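Local coordinates for protein D-glycero-D-manno-heptose 1-phosphate kinase (Bacteroides thetaiotaomicron, PDB 3K85) that probably phosphorylates a heptose 1-phosphate with ATP, as a sugar kinase of the GHMP family, at residues A15-G29 with I229-T242. Residues are numbered along the deposited sequence; the frame is centred on the assembly and turned at random.
Sequences AGGGSDVSPYSDIYG and IEAMHKIKQSAIDT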
ATOM      1  N   ALA A  15      -8.722  -7.400 -11.580  1.00 31.99           N
ATOM      2  CA  ALA A  15      -8.594  -6.790 -12.904  1.00 30.84           C
ATOM      3  C   ALA A  15      -7.223  -6.966 -13.548  1.00 31.89           C
ATOM      4  O   ALA A  15      -6.220  -7.192 -12.862  1.00 32.23           O
ATOM      5  CB  ALA A  15      -8.925  -5.310 -12.827  1.00 27.17           C
ATOM      6  N   GLY A  16      -7.200  -6.847 -14.876  1.00 30.52           N
ATOM      7  CA  GLY A  16      -5.968  -6.971 -15.633  1.00 28.51           C
ATOM      8  C   GLY A  16      -5.594  -8.408 -15.914  1.00 27.83           C
ATOM      9  O   GLY A  16      -4.554  -8.682 -16.515  1.00 27.18           O
ATOM     10  N   GLY A  17      -6.445  -9.329 -15.484  1.00 27.60           N
ATOM     11  CA  GLY A  17      -6.166 -10.737 -15.685  1.00 28.54           C
ATOM     12  C   GLY A  17      -5.787 -11.072 -17.114  1.00 30.08           C
ATOM     13  O   GLY A  17      -6.564 -10.849 -18.041  1.00 32.38           O
ATOM     14  N   GLY A  18      -4.585 -11.596 -17.299  1.00 31.32           N
ATOM     15  CA  GLY A  18      -4.147 -11.961 -18.631  1.00 31.92           C
ATOM     16  C   GLY A  18      -2.948 -11.163 -19.085  1.00 33.54           C
ATOM     17  O   GLY A  18      -2.085 -11.685 -19.795  1.00 35.66           O
ATOM     18  N   SER A  19      -2.886  -9.901 -18.668  1.00 32.95           N
ATOM     19  CA  SER A  19      -1.794  -9.022 -19.050  1.00 32.82           C
ATOM     20  C   SER A  19      -0.489  -9.487 -18.436  1.00 32.93           C
ATOM     21  O   SER A  19       0.581  -9.000 -18.795  1.00 33.26           O
ATOM     22  CB  SER A  19      -2.084  -7.580 -18.614  1.00 33.33           C
ATOM     23  OG  SER A  19      -2.033  -7.435 -17.203  1.00 35.36           O
ATOM     24  N   ASP A  20      -0.581 -10.439 -17.513  1.00 33.23           N
ATOM     25  CA  ASP A  20       0.596 -10.966 -16.835  1.00 34.11           C
ATOM     26  C   ASP A  20       1.242 -12.136 -17.553  1.00 34.60           C
ATOM     27  O   ASP A  20       2.346 -12.548 -17.208  1.00 36.14           O
ATOM     28  CB  ASP A  20       0.223 -11.406 -15.421  1.00 36.81           C
ATOM     29  CG  ASP A  20      -0.905 -12.424 -15.402  1.00 38.29           C
ATOM     30  OD1 ASP A  20      -1.965 -12.148 -16.009  1.00 37.65           O
ATOM     31  OD2 ASP A  20      -0.732 -13.497 -14.772  1.00 39.68           O
ATOM     32  N   VAL A  21       0.551 -12.668 -18.551  1.00 35.19           N
ATOM     33  CA  VAL A  21       1.035 -13.813 -19.308  1.00 35.08           C
ATOM     34  C   VAL A  21       2.017 -13.455 -20.409  1.00 35.91           C
ATOM     35  O   VAL A  21       1.822 -12.479 -21.135  1.00 37.74           O
ATOM     36  CB  VAL A  21      -0.143 -14.560 -19.956  1.00 36.62           C
ATOM     37  CG1 VAL A  21       0.369 -15.730 -20.777  1.00 35.02           C
ATOM     38  CG2 VAL A  21      -1.121 -15.026 -18.878  1.00 34.99           C
ATOM     39  N   SER A  22       3.077 -14.244 -20.535  1.00 36.14           N
ATOM     40  CA  SER A  22       4.063 -14.023 -21.589  1.00 38.33           C
ATOM     41  C   SER A  22       3.503 -14.644 -22.874  1.00 36.43           C
ATOM     42  O   SER A  22       2.733 -15.604 -22.823  1.00 33.51           O
ATOM     43  CB  SER A  22       5.405 -14.688 -21.245  1.00 39.81           C
ATOM     44  OG  SER A  22       6.022 -14.088 -20.118  1.00 42.69           O
ATOM     45  N   PRO A  23       3.894 -14.111 -24.041  1.00 36.59           N
ATOM     46  CA  PRO A  23       4.815 -12.980 -24.179  1.00 36.66           C
ATOM     47  C   PRO A  23       4.173 -11.611 -23.982  1.00 35.27           C
ATOM     48  O   PRO A  23       4.880 -10.613 -23.881  1.00 35.81           O
ATOM     49  CB  PRO A  23       5.344 -13.149 -25.598  1.00 37.42           C
ATOM     50  CG  PRO A  23       4.110 -13.625 -26.321  1.00 37.93           C
ATOM     51  CD  PRO A  23       3.554 -14.673 -25.362  1.00 35.82           C
ATOM     52  N   TYR A  24       2.845 -11.552 -23.925  1.00 33.89           N
ATOM     53  CA  TYR A  24       2.185 -10.257 -23.771  1.00 32.21           C
ATOM     54  C   TYR A  24       2.781  -9.384 -22.662  1.00 32.87           C
ATOM     55  O   TYR A  24       2.956  -8.182 -22.856  1.00 32.96           O
ATOM     56  CB  TYR A  24       0.679 -10.406 -23.523  1.00 30.65           C
ATOM     57  CG  TYR A  24      -0.017  -9.053 -23.468  1.00 30.31           C
ATOM     58  CD1 TYR A  24      -0.658  -8.523 -24.592  1.00 30.23           C
ATOM     59  CD2 TYR A  24       0.058  -8.258 -22.321  1.00 29.86           C
ATOM     60  CE1 TYR A  24      -1.199  -7.234 -24.575  1.00 28.43           C
ATOM     61  CE2 TYR A  24      -0.474  -6.974 -22.292  1.00 31.03           C
ATOM     62  CZ  TYR A  24      -1.099  -6.466 -23.422  1.00 31.96           C
ATOM     63  OH  TYR A  24      -1.618  -5.189 -23.383  1.00 34.35           O
ATOM     64  N   SER A  25       3.083  -9.964 -21.503  1.00 31.26           N
ATOM     65  CA  SER A  25       3.649  -9.165 -20.423  1.00 32.12           C
ATOM     66  C   SER A  25       5.025  -8.621 -20.796  1.00 32.11           C
ATOM     67  O   SER A  25       5.377  -7.494 -20.445  1.00 32.10           O
ATOM     68  CB  SER A  25       3.751  -9.985 -19.123  1.00 32.68           C
ATOM     69  OG  SER A  25       4.779 -10.957 -19.167  1.00 31.24           O
ATOM     70  N   ASP A  26       5.794  -9.421 -21.529  1.00 32.29           N
ATOM     71  CA  ASP A  26       7.141  -9.037 -21.928  1.00 32.70           C
ATOM     72  C   ASP A  26       7.208  -8.020 -23.070  1.00 31.92           C
ATOM     73  O   ASP A  26       8.110  -7.181 -23.122  1.00 28.25           O
ATOM     74  CB  ASP A  26       7.934 -10.294 -22.289  1.00 35.34           C
ATOM     75  CG  ASP A  26       7.960 -11.300 -21.159  1.00 37.02           C
ATOM     76  OD1 ASP A  26       8.258 -10.885 -20.019  1.00 41.95           O
ATOM     77  OD2 ASP A  26       7.684 -12.499 -21.400  1.00 38.09           O
ATOM     78  N   ILE A  27       6.245  -8.082 -23.977  1.00 31.67           N
ATOM     79  CA  ILE A  27       6.215  -7.160 -25.102  1.00 33.09           C
ATOM     80  C   ILE A  27       5.585  -5.807 -24.768  1.00 33.80           C
ATOM     81  O   ILE A  27       6.183  -4.758 -25.005  1.00 34.20           O
ATOM     82  CB  ILE A  27       5.453  -7.792 -26.288  1.00 33.04           C
ATOM     83  CG1 ILE A  27       6.194  -9.044 -26.757  1.00 32.07           C
ATOM     84  CG2 ILE A  27       5.292  -6.774 -27.423  1.00 31.81           C
ATOM     85  CD1 ILE A  27       5.355  -9.950 -27.658  1.00 33.15           C
ATOM     86  N   TYR A  28       4.381  -5.832 -24.209  1.00 34.24           N
ATOM     87  CA  TYR A  28       3.663  -4.602 -23.890  1.00 35.92           C
ATOM     88  C   TYR A  28       3.741  -4.194 -22.427  1.00 35.82           C
ATOM     89  O   TYR A  28       3.621  -3.007 -22.100  1.00 34.65           O
ATOM     90  CB  TYR A  28       2.193  -4.758 -24.281  1.00 36.06           C
ATOM     91  CG  TYR A  28       1.988  -5.216 -25.706  1.00 37.86           C
ATOM     92  CD1 TYR A  28       2.050  -4.314 -26.773  1.00 37.83           C
ATOM     93  CD2 TYR A  28       1.732  -6.554 -25.989  1.00 39.77           C
ATOM     94  CE1 TYR A  28       1.856  -4.739 -28.093  1.00 38.87           C
ATOM     95  CE2 TYR A  28       1.538  -6.995 -27.298  1.00 41.83           C
ATOM     96  CZ  TYR A  28       1.601  -6.085 -28.349  1.00 42.82           C
ATOM     97  OH  TYR A  28       1.410  -6.539 -29.647  1.00 42.83           O
ATOM     98  N   GLY A  29       3.933  -5.181 -21.554  1.00 36.11           N
ATOM     99  CA  GLY A  29       3.993  -4.924 -20.126  1.00 32.72           C
ATOM    100  C   GLY A  29       2.642  -5.260 -19.525  1.00 32.94           C
ATOM    101  O   GLY A  29       1.603  -5.005 -20.140  1.00 31.07           O
ATOM    102  N   ILE A 229      -5.281  -8.802 -28.007  1.00 67.25           N
ATOM    103  CA  ILE A 229      -4.228  -7.805 -27.837  1.00 65.45           C
ATOM    104  C   ILE A 229      -4.857  -6.415 -27.798  1.00 64.62           C
ATOM    105  O   ILE A 229      -4.533  -5.614 -26.924  1.00 64.12           O
ATOM    106  CB  ILE A 229      -3.153  -7.922 -28.969  1.00 63.59           C
ATOM    107  CG1 ILE A 229      -2.104  -8.966 -28.561  1.00 63.00           C
ATOM    108  CG2 ILE A 229      -2.491  -6.575 -29.230  1.00 62.65           C
ATOM    109  CD1 ILE A 229      -1.696  -9.920 -29.660  1.00 62.16           C
ATOM    110  N   GLU A 230      -5.755  -6.126 -28.734  1.00 63.41           N
ATOM    111  CA  GLU A 230      -6.430  -4.837 -28.716  1.00 62.33           C
ATOM    112  C   GLU A 230      -7.370  -4.965 -27.524  1.00 60.00           C
ATOM    113  O   GLU A 230      -7.598  -4.016 -26.776  1.00 58.33           O
ATOM    114  CB  GLU A 230      -7.239  -4.619 -29.999  1.00 65.26           C
ATOM    115  CG  GLU A 230      -6.414  -4.653 -31.281  1.00 68.41           C
ATOM    116  CD  GLU A 230      -5.248  -3.672 -31.259  1.00 70.56           C
ATOM    117  OE1 GLU A 230      -5.487  -2.460 -31.049  1.00 71.43           O
ATOM    118  OE2 GLU A 230      -4.092  -4.114 -31.455  1.00 70.44           O
ATOM    119  N   ALA A 231      -7.894  -6.176 -27.358  1.00 58.10           N
ATOM    120  CA  ALA A 231      -8.805  -6.503 -26.270  1.00 56.58           C
ATOM    121  C   ALA A 231      -8.024  -6.533 -24.960  1.00 55.73           C
ATOM    122  O   ALA A 231      -8.521  -6.100 -23.918  1.00 54.37           O
ATOM    123  CB  ALA A 231      -9.442  -7.864 -26.524  1.00 55.77           C
HETATM  124  N   MSE A 232      -6.799  -7.045 -25.033  1.00 54.42           N
HETATM  125  CA  MSE A 232      -5.928  -7.150 -23.873  1.00 53.80           C
HETATM  126  C   MSE A 232      -5.485  -5.776 -23.398  1.00 51.42           C
HETATM  127  O   MSE A 232      -5.322  -5.556 -22.201  1.00 50.38           O
HETATM  128  CB  MSE A 232      -4.700  -7.998 -24.204  1.00 57.11           C
HETATM  129  CG  MSE A 232      -3.848  -8.350 -22.993  1.00 61.85           C
HETATM  130 SE   MSE A 232      -4.771  -9.477 -21.706  1.00 71.03          SE
HETATM  131  CE  MSE A 232      -4.554 -11.194 -22.579  1.00 66.34           C
ATOM    132  N   HIS A 233      -5.286  -4.851 -24.329  1.00 49.51           N
ATOM    133  CA  HIS A 233      -4.870  -3.506 -23.954  1.00 48.85           C
ATOM    134  C   HIS A 233      -5.935  -2.857 -23.077  1.00 47.90           C
ATOM    135  O   HIS A 233      -5.642  -1.950 -22.293  1.00 46.34           O
ATOM    136  CB  HIS A 233      -4.617  -2.641 -25.195  1.00 49.26           C
ATOM    137  CG  HIS A 233      -3.429  -3.069 -26.002  1.00 50.95           C
ATOM    138  ND1 HIS A 233      -2.232  -3.441 -25.425  1.00 51.86           N
ATOM    139  CD2 HIS A 233      -3.244  -3.154 -27.340  1.00 50.66           C
ATOM    140  CE1 HIS A 233      -1.362  -3.738 -26.374  1.00 51.41           C
ATOM    141  NE2 HIS A 233      -1.949  -3.571 -27.545  1.00 52.46           N
ATOM    142  N   LYS A 234      -7.172  -3.323 -23.214  1.00 46.96           N
ATOM    143  CA  LYS A 234      -8.269  -2.793 -22.421  1.00 46.73           C
ATOM    144  C   LYS A 234      -8.268  -3.461 -21.055  1.00 44.85           C
ATOM    145  O   LYS A 234      -8.459  -2.793 -20.037  1.00 44.56           O
ATOM    146  CB  LYS A 234      -9.606  -3.034 -23.118  1.00 49.34           C
ATOM    147  CG  LYS A 234      -9.825  -2.153 -24.335  1.00 53.08           C
ATOM    148  CD  LYS A 234     -11.178  -2.437 -24.984  1.00 57.16           C
ATOM    149  CE  LYS A 234     -11.442  -1.512 -26.166  1.00 58.13           C
ATOM    150  NZ  LYS A 234     -12.750  -1.820 -26.811  1.00 60.79           N
ATOM    151  N   ILE A 235      -8.055  -4.778 -21.043  1.00 41.94           N
ATOM    152  CA  ILE A 235      -7.996  -5.545 -19.799  1.00 39.04           C
ATOM    153  C   ILE A 235      -6.858  -4.987 -18.946  1.00 37.41           C
ATOM    154  O   ILE A 235      -6.972  -4.897 -17.734  1.00 35.76           O
ATOM    155  CB  ILE A 235      -7.755  -7.051 -20.081  1.00 38.52           C
ATOM    156  CG1 ILE A 235      -9.035  -7.676 -20.650  1.00 37.94           C
ATOM    157  CG2 ILE A 235      -7.309  -7.766 -18.814  1.00 35.87           C
ATOM    158  CD1 ILE A 235      -8.888  -9.120 -21.099  1.00 36.73           C
ATOM    159  N   LYS A 236      -5.761  -4.614 -19.595  1.00 36.93           N
ATOM    160  CA  LYS A 236      -4.623  -4.026 -18.898  1.00 35.67           C
ATOM    161  C   LYS A 236      -5.068  -2.670 -18.334  1.00 35.06           C
ATOM    162  O   LYS A 236      -4.811  -2.349 -17.174  1.00 34.58           O
ATOM    163  CB  LYS A 236      -3.457  -3.819 -19.868  1.00 34.58           C
ATOM    164  CG  LYS A 236      -2.297  -3.004 -19.296  1.00 35.98           C
ATOM    165  CD  LYS A 236      -1.200  -2.765 -20.329  1.00 35.23           C
ATOM    166  CE  LYS A 236       0.017  -2.084 -19.703  1.00 35.71           C
ATOM    167  NZ  LYS A 236       1.217  -2.106 -20.603  1.00 34.51           N
ATOM    168  N   GLN A 237      -5.752  -1.889 -19.165  1.00 33.57           N
ATOM    169  CA  GLN A 237      -6.228  -0.566 -18.775  1.00 33.88           C
ATOM    170  C   GLN A 237      -7.172  -0.631 -17.588  1.00 32.88           C
ATOM    171  O   GLN A 237      -7.109   0.205 -16.693  1.00 32.74           O
ATOM    172  CB  GLN A 237      -6.955   0.103 -19.943  1.00 33.73           C
ATOM    173  CG  GLN A 237      -7.484   1.498 -19.633  1.00 32.48           C
ATOM    174  CD  GLN A 237      -6.374   2.448 -19.237  1.00 33.25           C
ATOM    175  OE1 GLN A 237      -5.304   2.451 -19.846  1.00 35.58           O
ATOM    176  NE2 GLN A 237      -6.621   3.263 -18.217  1.00 31.13           N
ATOM    177  N   SER A 238      -8.057  -1.619 -17.606  1.00 32.79           N
ATOM    178  CA  SER A 238      -9.024  -1.800 -16.539  1.00 31.44           C
ATOM    179  C   SER A 238      -8.320  -1.912 -15.183  1.00 31.15           C
ATOM    180  O   SER A 238      -8.844  -1.456 -14.171  1.00 30.89           O
ATOM    181  CB  SER A 238      -9.901  -3.046 -16.807  1.00 31.91           C
ATOM    182  OG  SER A 238      -9.189  -4.277 -16.701  1.00 30.83           O
ATOM    183  N   ALA A 239      -7.129  -2.500 -15.166  1.00 29.19           N
ATOM    184  CA  ALA A 239      -6.395  -2.637 -13.916  1.00 31.92           C
ATOM    185  C   ALA A 239      -6.149  -1.239 -13.360  1.00 31.67           C
ATOM    186  O   ALA A 239      -6.276  -1.009 -12.159  1.00 30.51           O
ATOM    187  CB  ALA A 239      -5.072  -3.365 -14.143  1.00 27.90           C
ATOM    188  N   ILE A 240      -5.809  -0.307 -14.245  1.00 32.49           N
ATOM    189  CA  ILE A 240      -5.570   1.069 -13.830  1.00 35.11           C
ATOM    190  C   ILE A 240      -6.868   1.721 -13.336  1.00 36.40           C
ATOM    191  O   ILE A 240      -6.882   2.356 -12.283  1.00 36.60           O
ATOM    192  CB  ILE A 240      -4.997   1.915 -14.986  1.00 35.12           C
ATOM    193  CG1 ILE A 240      -3.604   1.400 -15.359  1.00 35.18           C
ATOM    194  CG2 ILE A 240      -4.924   3.390 -14.579  1.00 32.28           C
ATOM    195  CD1 ILE A 240      -2.969   2.143 -16.538  1.00 33.25           C
ATOM    196  N   ASP A 241      -7.957   1.558 -14.087  1.00 36.97           N
ATOM    197  CA  ASP A 241      -9.237   2.151 -13.694  1.00 36.42           C
ATOM    198  C   ASP A 241      -9.781   1.520 -12.418  1.00 33.96           C
ATOM    199  O   ASP A 241     -10.396   2.203 -11.606  1.00 31.90           O
ATOM    200  CB  ASP A 241     -10.286   1.993 -14.803  1.00 37.99           C
ATOM    201  CG  ASP A 241      -9.770   2.425 -16.169  1.00 43.39           C
ATOM    202  OD1 ASP A 241      -9.034   3.432 -16.238  1.00 43.40           O
ATOM    203  OD2 ASP A 241     -10.114   1.761 -17.177  1.00 46.31           O
ATOM    204  N   THR A 242      -9.562   0.217 -12.253  1.00 31.97           N
ATOM    205  CA  THR A 242     -10.050  -0.485 -11.075  1.00 31.75           C
ATOM    206  C   THR A 242      -9.304  -0.055  -9.820  1.00 32.08           C
ATOM    207  O   THR A 242      -9.921   0.154  -8.774  1.00 31.34           O
ATOM    208  CB  THR A 242      -9.955  -2.016 -11.240  1.00 30.80           C
ATOM    209  OG1 THR A 242     -10.769  -2.422 -12.346  1.00 31.83           O
ATOM    210  CG2 THR A 242     -10.469  -2.725  -9.991  1.00 29.49           C
TER
HETATM  211  O   HOH W   1      -9.468  -7.612 -16.332  1.00 49.43           O
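Met232, a selenomethionine, and Tyr24 form the apolar centre. Met232 CG lies over one ring face of Tyr24, a CH-pi contact 3.4 Å from the ring centroid. The Met232 side chain then bends at chi2 and chi3, which carries SE to the backbone of Gly18 and Ser19, 3.6 Å from Ser19 N. SE also stands above the same face of Tyr24 at a distance, 4.9 Å from the ring centroid and almost on the normal. Tyr24 CG stands anti to its own backbone N (chi1 -176°), which extends the ring toward the helix. Tyr28 CD2 lies over the opposite face, toward the rim. His233 turns its CE1 edge to the face of Tyr28, an edge-to-face pair with planes at 82°. Further along the helix, Gly16 CA makes a CA-H...O contact of 3.1 Å with Ile235 O. Ala15 CB rests on Thr242 OG1 at 3.5 Å. At the polar edge, Tyr24 OH and His233 ND1 share a 2.8 Å hydrogen bond. Extended Lys236 donates from NZ to Gly29 O at 3.0 Å, above the carbonyl plane. Tyr24, Tyr28 and His233 form an aromatic cluster with a Met-aromatic contact. It packs the glycine-rich loop and helix 24-27 against helix 230-246 of this GHMP kinase.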